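Long-range contacts in enoyl-CoA hydratase/isomerase (Shewanella pealeana, PDB 4KPK), which probably catalyses isomerisation or hydration of enoyl-CoA-type thioesters, a chemistry of the crotonase family: residues T29-L34 with L75-R80; H39-T44 with I68-Q73; V49-L54 with L88-G93. One frame throughout, in Å; residues are numbered along the deposited sequence.

Overall arrangement
All three contacts build one edge of the crotonase-like core, where helix 30-37 and helix 65-80 lie against the first strands of the mixed sheet. Interaction 1 pairs the two helices, interaction 2 sets helix 65-80 against the outermost strand 41-46, and interaction 3 joins strand 49-54 to strand 86-91. Their centres lie about 10 Å apart between interactions 1 and 2 and between 2 and 3, and about 14 Å apart between 1 and 3. Along the chain, interaction 2 is nested within the loop closed by interaction 1, while interaction 3 crosses both. Helix 65-80, used by interactions 1 and 2 and linking the strands of interaction 3, ties the N-terminal helix to the sheet.

Interaction 1. Residues T29-L34 with L75-R80; sequences TQTEIL and LEHFKR
His-77 turns its CG anti to the backbone N (chi1 177°), which carries the imidazole away from helix 65-80 to Thr-31, whose OG1 stands beside its own backbone N. There Thr-31 OG1 and His-77 NE2 lie 2.8 Å apart in a hydrogen bond that either could donate. The hydroxyl arrives at the ring edge, in the imidazole plane, and the two side chains cross at about a right angle. Leu-34 comes over one face of the same ring: its CD2 sits 4.0 Å from the His-77 centroid, 26° off the normal, a CH-pi contact shifted toward the CG side of the ring. Gln-30 adds its CB at the edge, 4.0 Å from His-77 CE1. The imidazole is thus gripped at one nitrogen and packed on a face, which limits its rotation. This is a nearly antiparallel helix pair, with short-segment axes at 174° and 11.5 Å apart, a separation bridged by the His-77 ring. Helix 30-37 starts with a capping box, in which Thr-29 OG1 accepts from Glu-32 N at 3.0 Å and Glu-32 OE1 accepts from Thr-29 N at 2.8 Å. Beside the histidine, Thr-31 CG2 approaches Phe-78 CZ at 4.0 Å, and both side chains also meet Leu-45 of strand 41-46.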
ATOM      1  N   THR A  29     -34.519  11.316 -25.194  1.00 33.78           N
ATOM      2  CA  THR A  29     -33.715  11.976 -24.170  1.00 32.45           C
ATOM      3  C   THR A  29     -32.328  12.384 -24.689  1.00 31.38           C
ATOM      4  O   THR A  29     -31.853  11.910 -25.746  1.00 28.57           O
ATOM      5  CB  THR A  29     -33.479  11.042 -22.975  1.00 33.88           C
ATOM      6  OG1 THR A  29     -32.776   9.876 -23.435  1.00 32.12           O
ATOM      7  CG2 THR A  29     -34.800  10.609 -22.352  1.00 35.86           C
ATOM      8  N   GLN A  30     -31.682  13.263 -23.936  1.00 26.93           N
ATOM      9  CA  GLN A  30     -30.320  13.669 -24.268  1.00 28.21           C
ATOM     10  C   GLN A  30     -29.354  12.459 -24.307  1.00 26.79           C
ATOM     11  O   GLN A  30     -28.460  12.378 -25.147  1.00 22.00           O
ATOM     12  CB  GLN A  30     -29.856  14.739 -23.291  1.00 26.38           C
ATOM     13  CG  GLN A  30     -30.626  16.039 -23.511  1.00 26.96           C
ATOM     14  CD  GLN A  30     -30.223  16.727 -24.811  1.00 28.06           C
ATOM     15  OE1 GLN A  30     -30.958  16.779 -25.798  1.00 32.54           O
ATOM     16  NE2 GLN A  30     -29.055  17.206 -24.821  1.00 26.98           N
ATOM     17  N   THR A  31     -29.563  11.513 -23.404  1.00 28.27           N
ATOM     18  CA  THR A  31     -28.783  10.263 -23.387  1.00 30.63           C
ATOM     19  C   THR A  31     -29.017   9.419 -24.665  1.00 30.02           C
ATOM     20  O   THR A  31     -28.072   8.981 -25.325  1.00 31.42           O
ATOM     21  CB  THR A  31     -29.166   9.423 -22.155  1.00 30.41           C
ATOM     22  OG1 THR A  31     -28.925  10.224 -20.982  1.00 28.47           O
ATOM     23  CG2 THR A  31     -28.369   8.115 -22.113  1.00 30.28           C
ATOM     24  N   GLU A  32     -30.275   9.175 -24.985  1.00 31.49           N
ATOM     25  CA  GLU A  32     -30.645   8.493 -26.245  1.00 31.10           C
ATOM     26  C   GLU A  32     -30.047   9.208 -27.474  1.00 30.05           C
ATOM     27  O   GLU A  32     -29.560   8.575 -28.386  1.00 29.91           O
ATOM     28  CB  GLU A  32     -32.149   8.384 -26.332  1.00 33.01           C
ATOM     29  CG  GLU A  32     -32.743   7.469 -25.270  1.00 37.73           C
ATOM     30  CD  GLU A  32     -34.273   7.512 -25.237  1.00 40.37           C
ATOM     31  OE1 GLU A  32     -34.909   8.570 -25.518  1.00 35.35           O
ATOM     32  OE2 GLU A  32     -34.851   6.455 -24.940  1.00 41.94           O
ATOM     33  N   ILE A  33     -29.981  10.535 -27.459  1.00 29.91           N
ATOM     34  CA  ILE A  33     -29.406  11.264 -28.600  1.00 27.31           C
ATOM     35  C   ILE A  33     -27.910  11.059 -28.615  1.00 29.29           C
ATOM     36  O   ILE A  33     -27.299  10.818 -29.659  1.00 27.25           O
ATOM     37  CB  ILE A  33     -29.746  12.772 -28.576  1.00 29.15           C
ATOM     38  CG1 ILE A  33     -31.223  12.989 -28.915  1.00 30.71           C
ATOM     39  CG2 ILE A  33     -28.880  13.556 -29.555  1.00 29.23           C
ATOM     40  CD1 ILE A  33     -31.780  14.323 -28.377  1.00 35.15           C
ATOM     41  N   LEU A  34     -27.295  11.140 -27.447  1.00 32.96           N
ATOM     42  CA  LEU A  34     -25.861  10.958 -27.389  1.00 31.96           C
ATOM     43  C   LEU A  34     -25.538   9.491 -27.832  1.00 27.94           C
ATOM     44  O   LEU A  34     -24.756   9.266 -28.741  1.00 26.79           O
ATOM     45  CB  LEU A  34     -25.373  11.299 -25.987  1.00 33.13           C
ATOM     46  CG  LEU A  34     -23.887  11.240 -25.656  1.00 35.18           C
ATOM     47  CD1 LEU A  34     -23.003  12.024 -26.630  1.00 33.60           C
ATOM     48  CD2 LEU A  34     -23.722  11.751 -24.237  1.00 37.63           C
ATOM     49  N   LEU A  75     -18.772  10.880 -19.817  1.00 28.26           N
ATOM     50  CA  LEU A  75     -18.507  11.240 -18.439  1.00 30.41           C
ATOM     51  C   LEU A  75     -19.063  12.617 -18.120  1.00 31.57           C
ATOM     52  O   LEU A  75     -19.737  12.759 -17.102  1.00 27.46           O
ATOM     53  CB  LEU A  75     -17.008  11.229 -18.101  1.00 30.37           C
ATOM     54  CG  LEU A  75     -16.282   9.886 -18.040  1.00 34.67           C
ATOM     55  CD1 LEU A  75     -14.862  10.096 -17.527  1.00 34.22           C
ATOM     56  CD2 LEU A  75     -17.051   8.903 -17.167  1.00 33.37           C
ATOM     57  N   GLU A  76     -18.788  13.620 -18.961  1.00 33.24           N
ATOM     58  CA  GLU A  76     -19.302  14.973 -18.660  1.00 35.35           C
ATOM     59  C   GLU A  76     -20.827  14.917 -18.709  1.00 33.30           C
ATOM     60  O   GLU A  76     -21.485  15.451 -17.839  1.00 28.76           O
ATOM     61  CB  GLU A  76     -18.731  16.044 -19.575  1.00 39.02           C
ATOM     62  CG  GLU A  76     -19.620  17.282 -19.711  1.00 50.79           C
ATOM     63  CD  GLU A  76     -19.852  18.135 -18.432  1.00 61.34           C
ATOM     64  OE1 GLU A  76     -20.009  17.612 -17.284  1.00 59.65           O
ATOM     65  OE2 GLU A  76     -19.929  19.387 -18.594  1.00 65.44           O
ATOM     66  N   HIS A  77     -21.397  14.181 -19.665  1.00 30.05           N
ATOM     67  CA  HIS A  77     -22.843  14.017 -19.693  1.00 28.96           C
ATOM     68  C   HIS A  77     -23.446  13.488 -18.376  1.00 26.21           C
ATOM     69  O   HIS A  77     -24.384  14.071 -17.832  1.00 20.85           O
ATOM     70  CB  HIS A  77     -23.216  13.122 -20.838  1.00 32.96           C
ATOM     71  CG  HIS A  77     -24.664  12.827 -20.916  1.00 32.95           C
ATOM     72  ND1 HIS A  77     -25.586  13.772 -21.300  1.00 34.41           N
ATOM     73  CD2 HIS A  77     -25.355  11.684 -20.680  1.00 31.96           C
ATOM     74  CE1 HIS A  77     -26.791  13.231 -21.288  1.00 34.91           C
ATOM     75  NE2 HIS A  77     -26.678  11.974 -20.895  1.00 33.73           N
ATOM     76  N   PHE A  78     -22.883  12.434 -17.818  1.00 24.67           N
ATOM     77  CA  PHE A  78     -23.500  11.807 -16.644  1.00 27.08           C
ATOM     78  C   PHE A  78     -23.153  12.518 -15.316  1.00 29.18           C
ATOM     79  O   PHE A  78     -23.906  12.465 -14.341  1.00 30.32           O
ATOM     80  CB  PHE A  78     -23.170  10.305 -16.595  1.00 26.07           C
ATOM     81  CG  PHE A  78     -23.969   9.456 -17.586  1.00 28.96           C
ATOM     82  CD1 PHE A  78     -25.365   9.509 -17.618  1.00 29.60           C
ATOM     83  CD2 PHE A  78     -23.331   8.556 -18.459  1.00 27.40           C
ATOM     84  CE1 PHE A  78     -26.096   8.739 -18.507  1.00 26.41           C
ATOM     85  CE2 PHE A  78     -24.073   7.750 -19.334  1.00 26.70           C
ATOM     86  CZ  PHE A  78     -25.452   7.850 -19.369  1.00 27.74           C
ATOM     87  N   LYS A  79     -22.021  13.196 -15.270  1.00 30.94           N
ATOM     88  CA  LYS A  79     -21.708  13.981 -14.121  1.00 36.81           C
ATOM     89  C   LYS A  79     -22.790  15.055 -13.907  1.00 39.66           C
ATOM     90  O   LYS A  79     -23.221  15.238 -12.802  1.00 37.06           O
ATOM     91  CB  LYS A  79     -20.348  14.635 -14.255  1.00 41.18           C
ATOM     92  CG  LYS A  79     -20.052  15.459 -13.022  1.00 41.22           C
ATOM     93  CD  LYS A  79     -18.677  16.096 -13.046  1.00 45.08           C
ATOM     94  CE  LYS A  79     -18.606  17.097 -11.894  1.00 48.00           C
ATOM     95  NZ  LYS A  79     -17.214  17.463 -11.550  1.00 53.01           N
ATOM     96  N   ARG A  80     -23.206  15.744 -14.974  1.00 48.03           N
ATOM     97  CA  ARG A  80     -24.272  16.776 -14.932  1.00 59.50           C
ATOM     98  C   ARG A  80     -25.629  16.220 -14.464  1.00 61.37           C
ATOM     99  O   ARG A  80     -26.340  16.841 -13.655  1.00 56.05           O
ATOM    100  CB  ARG A  80     -24.495  17.373 -16.331  1.00 64.21           C
ATOM    101  CG  ARG A  80     -23.320  18.118 -16.945  1.00 69.02           C
ATOM    102  CD  ARG A  80     -23.725  18.841 -18.237  1.00 77.07           C
ATOM    103  NE  ARG A  80     -24.318  17.962 -19.272  1.00 83.32           N
ATOM    104  CZ  ARG A  80     -23.758  17.602 -20.443  1.00 82.18           C
ATOM    105  NH1 ARG A  80     -22.543  18.018 -20.797  1.00 81.15           N
ATOM    106  NH2 ARG A  80     -24.423  16.801 -21.276  1.00 70.86           N
TER

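Interaction 2. Residues H39-T44 with I68-Q73; sequences HYLSCT and ISEMIQ. With EDO (1,2-ethanediol), chain B.
Two backbone N-H groups, those of His-39 and Tyr-40, converge on the carboxylate of Glu-70, one to each oxygen. His-39 N donates to Glu-70 OE2 at 2.8 Å in an almost straight bond (175°), reaching that oxygen on its syn side and 18° out of the carboxylate plane. Tyr-40 N donates to Glu-70 OE1, also at 2.8 Å, and this oxygen accepts through its syn lone pair. With its chain extended beyond CG, the glutamate reaches from the helix to the turn before strand 41-46, and the two bonds fix the rotation of its buried carboxylate.

The His-39 ring lies nearly coplanar with that carboxylate, 11° apart, and brings its CD2 edge to Glu-70 OE2 at 3.0 Å. Tyr-40 instead touches Glu-70 OE1 through its CB, at 3.3 Å, while its hydroxyl bonds to Asp-64 and its ring makes a cation-pi contact with Arg-56.

The apolar part belongs to Leu-41. Its CD1 packs alongside the aliphatic base of Glu-70, 3.5 Å from CB, and lies 3.7 Å from CG of selenomethionine Met-71, whose side chain crosses the leucine at about a right angle. An ethanediol, probably from the crystallisation liquor, lies near Ser-42; its exact fit against Leu-41 is doubtful.

The contact seats helix 65-80 on the start of strand 41-46: Leu-41 also meets Val-74 one turn on, Met-71 continues to Met-52 and Leu-54 of strand 49-54, and Ile-68 faces helix 113-132.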
ATOM      1  N   HIS A  39     -19.800   7.129 -31.972  1.00 30.09           N
ATOM      2  CA  HIS A  39     -19.360   6.165 -32.975  1.00 31.05           C
ATOM      3  C   HIS A  39     -18.972   4.847 -32.313  1.00 30.76           C
ATOM      4  O   HIS A  39     -19.247   3.799 -32.862  1.00 28.18           O
ATOM      5  CB  HIS A  39     -18.130   6.701 -33.760  1.00 30.82           C
ATOM      6  CG  HIS A  39     -18.343   8.046 -34.418  1.00 33.35           C
ATOM      7  ND1 HIS A  39     -19.011   8.193 -35.616  1.00 34.21           N
ATOM      8  CD2 HIS A  39     -17.978   9.304 -34.039  1.00 36.20           C
ATOM      9  CE1 HIS A  39     -19.049   9.477 -35.947  1.00 36.78           C
ATOM     10  NE2 HIS A  39     -18.440  10.174 -35.002  1.00 35.89           N
ATOM     11  N   TYR A  40     -18.294   4.950 -31.166  1.00 29.06           N
ATOM     12  CA  TYR A  40     -17.615   3.871 -30.495  1.00 29.50           C
ATOM     13  C   TYR A  40     -18.199   3.440 -29.184  1.00 32.26           C
ATOM     14  O   TYR A  40     -17.874   2.328 -28.667  1.00 34.95           O
ATOM     15  CB  TYR A  40     -16.188   4.263 -30.208  1.00 33.87           C
ATOM     16  CG  TYR A  40     -15.304   4.473 -31.402  1.00 38.48           C
ATOM     17  CD1 TYR A  40     -15.666   4.083 -32.697  1.00 43.78           C
ATOM     18  CD2 TYR A  40     -14.062   4.994 -31.222  1.00 44.17           C
ATOM     19  CE1 TYR A  40     -14.799   4.265 -33.768  1.00 45.09           C
ATOM     20  CE2 TYR A  40     -13.204   5.153 -32.271  1.00 45.47           C
ATOM     21  CZ  TYR A  40     -13.565   4.800 -33.526  1.00 42.67           C
ATOM     22  OH  TYR A  40     -12.631   5.004 -34.506  1.00 46.78           O
ATOM     23  N   LEU A  41     -19.082   4.264 -28.648  1.00 31.37           N
ATOM     24  CA  LEU A  41     -19.710   3.973 -27.362  1.00 31.64           C
ATOM     25  C   LEU A  41     -21.228   3.876 -27.519  1.00 30.73           C
ATOM     26  O   LEU A  41     -21.783   4.455 -28.443  1.00 26.79           O
ATOM     27  CB  LEU A  41     -19.399   5.100 -26.365  1.00 29.03           C
ATOM     28  CG  LEU A  41     -17.936   5.358 -26.034  1.00 28.66           C
ATOM     29  CD1 LEU A  41     -17.751   6.619 -25.164  1.00 26.88           C
ATOM     30  CD2 LEU A  41     -17.380   4.121 -25.351  1.00 30.88           C
ATOM     31  N   SER A  42     -21.866   3.162 -26.576  1.00 29.07           N
ATOM     32  CA  SER A  42     -23.284   3.320 -26.247  1.00 27.06           C
ATOM     33  C   SER A  42     -23.395   3.930 -24.898  1.00 25.41           C
ATOM     34  O   SER A  42     -22.491   3.795 -24.043  1.00 25.29           O
ATOM     35  CB  SER A  42     -24.037   1.964 -26.095  1.00 31.06           C
ATOM     36  OG  SER A  42     -23.971   1.198 -27.262  1.00 33.86           O
ATOM     37  N   CYS A  43     -24.557   4.497 -24.632  1.00 24.93           N
ATOM     38  CA  CYS A  43     -24.807   4.969 -23.306  1.00 25.68           C
ATOM     39  C   CYS A  43     -26.272   4.922 -23.054  1.00 25.71           C
ATOM     40  O   CYS A  43     -27.060   5.216 -23.947  1.00 27.53           O
ATOM     41  CB  CYS A  43     -24.202   6.385 -23.113  1.00 29.71           C
ATOM     42  SG  CYS A  43     -24.745   7.624 -24.278  1.00 33.17           S
ATOM     43  N   THR A  44     -26.649   4.489 -21.848  1.00 26.81           N
ATOM     44  CA  THR A  44     -28.056   4.365 -21.457  1.00 26.96           C
ATOM     45  C   THR A  44     -28.233   4.796 -20.030  1.00 26.30           C
ATOM     46  O   THR A  44     -27.269   4.830 -19.246  1.00 31.00           O
ATOM     47  CB  THR A  44     -28.585   2.888 -21.606  1.00 28.85           C
ATOM     48  OG1 THR A  44     -27.825   2.026 -20.752  1.00 26.20           O
ATOM     49  CG2 THR A  44     -28.432   2.452 -22.997  1.00 30.51           C
ATOM     50  N   ILE A  68     -11.260   7.987 -26.884  1.00 26.73           N
ATOM     51  CA  ILE A  68     -10.834   8.812 -25.741  1.00 27.60           C
ATOM     52  C   ILE A  68     -11.832   9.952 -25.604  1.00 23.81           C
ATOM     53  O   ILE A  68     -12.407  10.152 -24.541  1.00 25.62           O
ATOM     54  CB  ILE A  68      -9.403   9.407 -25.912  1.00 29.12           C
ATOM     55  CG1 ILE A  68      -8.308   8.321 -25.979  1.00 36.27           C
ATOM     56  CG2 ILE A  68      -9.073  10.408 -24.836  1.00 27.80           C
ATOM     57  CD1 ILE A  68      -8.515   7.201 -25.022  1.00 42.38           C
ATOM     58  N   SER A  69     -12.101  10.635 -26.712  1.00 24.90           N
ATOM     59  CA  SER A  69     -12.925  11.842 -26.652  1.00 30.36           C
ATOM     60  C   SER A  69     -14.377  11.532 -26.361  1.00 24.98           C
ATOM     61  O   SER A  69     -15.066  12.223 -25.569  1.00 22.16           O
ATOM     62  CB  SER A  69     -12.788  12.666 -27.942  1.00 37.38           C
ATOM     63  OG  SER A  69     -13.992  13.362 -28.198  1.00 45.87           O
ATOM     64  N   GLU A  70     -14.864  10.455 -26.975  1.00 24.31           N
ATOM     65  CA  GLU A  70     -16.223  10.029 -26.692  1.00 23.18           C
ATOM     66  C   GLU A  70     -16.399   9.687 -25.214  1.00 21.83           C
ATOM     67  O   GLU A  70     -17.414   9.981 -24.618  1.00 26.31           O
ATOM     68  CB  GLU A  70     -16.591   8.866 -27.617  1.00 25.17           C
ATOM     69  CG  GLU A  70     -16.684   9.317 -29.068  1.00 25.52           C
ATOM     70  CD  GLU A  70     -17.454   8.391 -29.965  1.00 27.16           C
ATOM     71  OE1 GLU A  70     -17.655   7.198 -29.636  1.00 30.12           O
ATOM     72  OE2 GLU A  70     -17.839   8.857 -31.041  1.00 29.30           O
HETATM   73  N   MSE A  71     -15.393   9.090 -24.602  1.00 22.01           N
HETATM   74  CA  MSE A  71     -15.485   8.697 -23.183  1.00 22.62           C
HETATM   75  C   MSE A  71     -15.550   9.912 -22.307  1.00 23.10           C
HETATM   76  O   MSE A  71     -16.344   9.940 -21.370  1.00 20.89           O
HETATM   77  CB  MSE A  71     -14.298   7.797 -22.852  1.00 24.37           C
HETATM   78  CG  MSE A  71     -14.646   6.336 -23.202  1.00 27.41           C
HETATM   79 SE   MSE A  71     -13.116   5.170 -22.766  1.00 35.59          SE
HETATM   80  CE  MSE A  71     -13.676   3.427 -23.519  1.00 42.22           C
ATOM     81  N   ILE A  72     -14.727  10.932 -22.618  1.00 23.36           N
ATOM     82  CA  ILE A  72     -14.851  12.262 -21.956  1.00 22.59           C
ATOM     83  C   ILE A  72     -16.262  12.835 -22.040  1.00 23.15           C
ATOM     84  O   ILE A  72     -16.838  13.234 -21.035  1.00 24.94           O
ATOM     85  CB  ILE A  72     -13.789  13.258 -22.495  1.00 22.77           C
ATOM     86  CG1 ILE A  72     -12.376  12.722 -22.168  1.00 22.03           C
ATOM     87  CG2 ILE A  72     -13.984  14.695 -21.951  1.00 22.75           C
ATOM     88  CD1 ILE A  72     -11.247  13.399 -22.899  1.00 22.89           C
ATOM     89  N   GLN A  73     -16.844  12.851 -23.234  1.00 24.25           N
ATOM     90  CA  GLN A  73     -18.178  13.366 -23.413  1.00 24.56           C
ATOM     91  C   GLN A  73     -19.246  12.627 -22.582  1.00 25.52           C
ATOM     92  O   GLN A  73     -20.129  13.270 -22.007  1.00 22.39           O
ATOM     93  CB  GLN A  73     -18.588  13.260 -24.884  1.00 28.04           C
ATOM     94  CG  GLN A  73     -17.940  14.256 -25.818  1.00 34.06           C
ATOM     95  CD  GLN A  73     -18.359  14.014 -27.249  1.00 37.37           C
ATOM     96  OE1 GLN A  73     -19.558  13.992 -27.561  1.00 47.28           O
ATOM     97  NE2 GLN A  73     -17.381  13.794 -28.129  1.00 39.28           N
TER
HETATM   98  C1  EDO B 301     -23.310   3.650 -30.738  1.00 41.02           C
HETATM   99  O1  EDO B 301     -23.071   4.980 -30.281  1.00 30.67           O
HETATM  100  C2  EDO B 301     -24.123   3.028 -29.614  1.00 40.35           C
HETATM  101  O2  EDO B 301     -25.192   2.251 -30.122  1.00 42.18           O

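Interaction 3. Residues V49-L54 with L88-G93; sequences VAQMVL and LLKANG
Met-52 bonds to two residues of the neighbouring strand: its N donates to Leu-88 O at 2.9 Å, and its O accepts from Lys-90 N at 3.1 Å. The segments 49-54 and 88-91 run parallel, their axes 20° apart, within a beta-alpha-beta crossover that passes from strand 49-54 through helix 65-80 to strand 86-91. Three more backbone bonds continue the pairing, ending with Asn-92 N to Leu-54 O at 2.6 Å.

The tight part is this backbone pairing, together with Leu-54 CB against Ala-91 CB at 3.7 Å. Met-52, Leu-54 and Leu-89 on that face are buried, and helix 65-80 covers Met-52 and Leu-54. On the other face, Gln-51 and Lys-90 are partly exposed, beside buried Val-53 and Leu-88. The lysine chain, bent at chi3 (47°), brings NZ to Gln-51 OE1 at 2.8 Å, in the carbonyl plane. Val-53 CG2 supports its aliphatic part, 4.1 Å from Lys-90 CE. Val-53 CG1 lies 3.4 Å from Asn-92 OD1, and Asn-92 ND2 bonds to Asp-55 OD1.

The chemistry is thus divided: Met-52 and Leu-54 pack apolar surface toward the helix, while on the more open face a neutral amide oxygen takes up the ammonium, an ion-dipole bond rather than a salt bridge, which probably steadies the lysine.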
ATOM      1  N   VAL A  49     -29.002   4.226 -12.731  1.00 25.46           N
ATOM      2  CA  VAL A  49     -27.816   3.537 -13.200  1.00 24.55           C
ATOM      3  C   VAL A  49     -27.539   3.965 -14.618  1.00 24.08           C
ATOM      4  O   VAL A  49     -28.352   3.804 -15.508  1.00 24.15           O
ATOM      5  CB  VAL A  49     -28.046   1.992 -13.234  1.00 26.66           C
ATOM      6  CG1 VAL A  49     -26.808   1.286 -13.754  1.00 26.42           C
ATOM      7  CG2 VAL A  49     -28.391   1.487 -11.855  1.00 26.65           C
ATOM      8  N   ALA A  50     -26.377   4.536 -14.830  1.00 26.33           N
ATOM      9  CA  ALA A  50     -25.996   4.983 -16.131  1.00 25.36           C
ATOM     10  C   ALA A  50     -24.986   4.006 -16.598  1.00 21.68           C
ATOM     11  O   ALA A  50     -24.229   3.473 -15.791  1.00 22.75           O
ATOM     12  CB  ALA A  50     -25.352   6.385 -16.071  1.00 25.37           C
ATOM     13  N   GLN A  51     -24.929   3.795 -17.902  1.00 20.22           N
ATOM     14  CA  GLN A  51     -23.957   2.890 -18.422  1.00 23.81           C
ATOM     15  C   GLN A  51     -23.243   3.520 -19.545  1.00 22.62           C
ATOM     16  O   GLN A  51     -23.882   4.126 -20.394  1.00 26.76           O
ATOM     17  CB  GLN A  51     -24.625   1.589 -18.947  1.00 25.51           C
ATOM     18  CG  GLN A  51     -25.547   0.977 -17.925  1.00 28.95           C
ATOM     19  CD  GLN A  51     -25.999  -0.421 -18.339  1.00 34.94           C
ATOM     20  OE1 GLN A  51     -25.307  -1.117 -19.071  1.00 41.64           O
ATOM     21  NE2 GLN A  51     -27.163  -0.814 -17.895  1.00 33.08           N
HETATM   22  N   MSE A  52     -21.938   3.267 -19.584  1.00 25.69           N
HETATM   23  CA  MSE A  52     -21.045   3.635 -20.675  1.00 28.54           C
HETATM   24  C   MSE A  52     -20.484   2.331 -21.172  1.00 27.58           C
HETATM   25  O   MSE A  52     -19.864   1.583 -20.403  1.00 26.13           O
HETATM   26  CB  MSE A  52     -19.897   4.543 -20.227  1.00 30.08           C
HETATM   27  CG  MSE A  52     -18.979   4.926 -21.393  1.00 31.56           C
HETATM   28 SE   MSE A  52     -17.625   6.169 -20.629  1.00 42.14          SE
HETATM   29  CE  MSE A  52     -18.037   8.012 -20.275  1.00 49.36           C
ATOM     30  N   VAL A  53     -20.684   2.083 -22.469  1.00 27.92           N
ATOM     31  CA  VAL A  53     -20.418   0.794 -23.042  1.00 27.10           C
ATOM     32  C   VAL A  53     -19.488   0.894 -24.269  1.00 26.64           C
ATOM     33  O   VAL A  53     -19.840   1.511 -25.264  1.00 24.02           O
ATOM     34  CB  VAL A  53     -21.711   0.049 -23.430  1.00 26.02           C
ATOM     35  CG1 VAL A  53     -21.373  -1.349 -23.981  1.00 23.86           C
ATOM     36  CG2 VAL A  53     -22.665  -0.061 -22.244  1.00 25.44           C
ATOM     37  N   LEU A  54     -18.357   0.177 -24.198  1.00 25.80           N
ATOM     38  CA  LEU A  54     -17.395   0.106 -25.283  1.00 26.66           C
ATOM     39  C   LEU A  54     -18.020  -0.818 -26.281  1.00 25.88           C
ATOM     40  O   LEU A  54     -18.375  -2.060 -25.994  1.00 24.46           O
ATOM     41  CB  LEU A  54     -16.007  -0.363 -24.841  1.00 26.86           C
ATOM     42  CG  LEU A  54     -15.179   0.639 -24.028  1.00 30.77           C
ATOM     43  CD1 LEU A  54     -15.949   1.104 -22.819  1.00 36.15           C
ATOM     44  CD2 LEU A  54     -13.820   0.084 -23.594  1.00 31.22           C
ATOM     45  N   LEU A  88     -21.888   2.753 -14.471  1.00 27.20           N
ATOM     46  CA  LEU A  88     -21.391   1.433 -14.761  1.00 28.53           C
ATOM     47  C   LEU A  88     -20.637   1.494 -16.109  1.00 27.00           C
ATOM     48  O   LEU A  88     -21.182   1.970 -17.118  1.00 26.48           O
ATOM     49  CB  LEU A  88     -22.615   0.489 -14.812  1.00 31.96           C
ATOM     50  CG  LEU A  88     -22.357  -0.987 -14.592  1.00 37.73           C
ATOM     51  CD1 LEU A  88     -23.642  -1.825 -14.631  1.00 40.52           C
ATOM     52  CD2 LEU A  88     -21.430  -1.457 -15.680  1.00 41.28           C
ATOM     53  N   LEU A  89     -19.377   1.044 -16.126  1.00 27.98           N
ATOM     54  CA  LEU A  89     -18.613   0.864 -17.371  1.00 28.65           C
ATOM     55  C   LEU A  89     -18.497  -0.616 -17.749  1.00 26.10           C
ATOM     56  O   LEU A  89     -18.092  -1.434 -16.915  1.00 26.33           O
ATOM     57  CB  LEU A  89     -17.184   1.372 -17.294  1.00 29.29           C
ATOM     58  CG  LEU A  89     -16.853   2.837 -17.066  1.00 37.12           C
ATOM     59  CD1 LEU A  89     -17.308   3.266 -15.651  1.00 40.83           C
ATOM     60  CD2 LEU A  89     -15.344   3.030 -17.257  1.00 39.45           C
ATOM     61  N   LYS A  90     -18.767  -0.920 -19.018  1.00 24.75           N
ATOM     62  CA  LYS A  90     -18.832  -2.301 -19.562  1.00 26.11           C
ATOM     63  C   LYS A  90     -18.373  -2.197 -21.000  1.00 23.42           C
ATOM     64  O   LYS A  90     -18.199  -1.078 -21.518  1.00 21.50           O
ATOM     65  CB  LYS A  90     -20.243  -2.783 -19.705  1.00 29.18           C
ATOM     66  CG  LYS A  90     -21.038  -2.930 -18.486  1.00 35.84           C
ATOM     67  CD  LYS A  90     -22.530  -2.712 -18.770  1.00 35.30           C
ATOM     68  CE  LYS A  90     -23.039  -3.459 -19.974  1.00 39.66           C
ATOM     69  NZ  LYS A  90     -24.518  -3.687 -19.856  1.00 41.55           N
ATOM     70  N   ALA A  91     -18.309  -3.321 -21.673  1.00 20.19           N
ATOM     71  CA  ALA A  91     -17.897  -3.392 -23.090  1.00 21.27           C
ATOM     72  C   ALA A  91     -18.602  -4.575 -23.781  1.00 25.66           C
ATOM     73  O   ALA A  91     -18.846  -5.600 -23.134  1.00 24.75           O
ATOM     74  CB  ALA A  91     -16.415  -3.612 -23.158  1.00 22.57           C
ATOM     75  N   ASN A  92     -18.912  -4.425 -25.070  1.00 27.09           N
ATOM     76  CA  ASN A  92     -19.465  -5.486 -25.867  1.00 29.14           C
ATOM     77  C   ASN A  92     -18.345  -6.300 -26.478  1.00 31.53           C
ATOM     78  O   ASN A  92     -17.203  -5.826 -26.622  1.00 32.15           O
ATOM     79  CB  ASN A  92     -20.420  -4.979 -26.954  1.00 27.50           C
ATOM     80  CG  ASN A  92     -21.577  -4.186 -26.372  1.00 30.47           C
ATOM     81  OD1 ASN A  92     -22.056  -4.460 -25.267  1.00 34.59           O
ATOM     82  ND2 ASN A  92     -21.978  -3.142 -27.072  1.00 31.24           N
ATOM     83  N   GLY A  93     -18.690  -7.564 -26.787  1.00 32.16           N
ATOM     84  CA  GLY A  93     -17.760  -8.503 -27.464  1.00 29.53           C
ATOM     85  C   GLY A  93     -17.017  -9.312 -26.454  1.00 26.98           C
ATOM     86  O   GLY A  93     -17.326  -9.253 -25.263  1.00 28.14           O
TER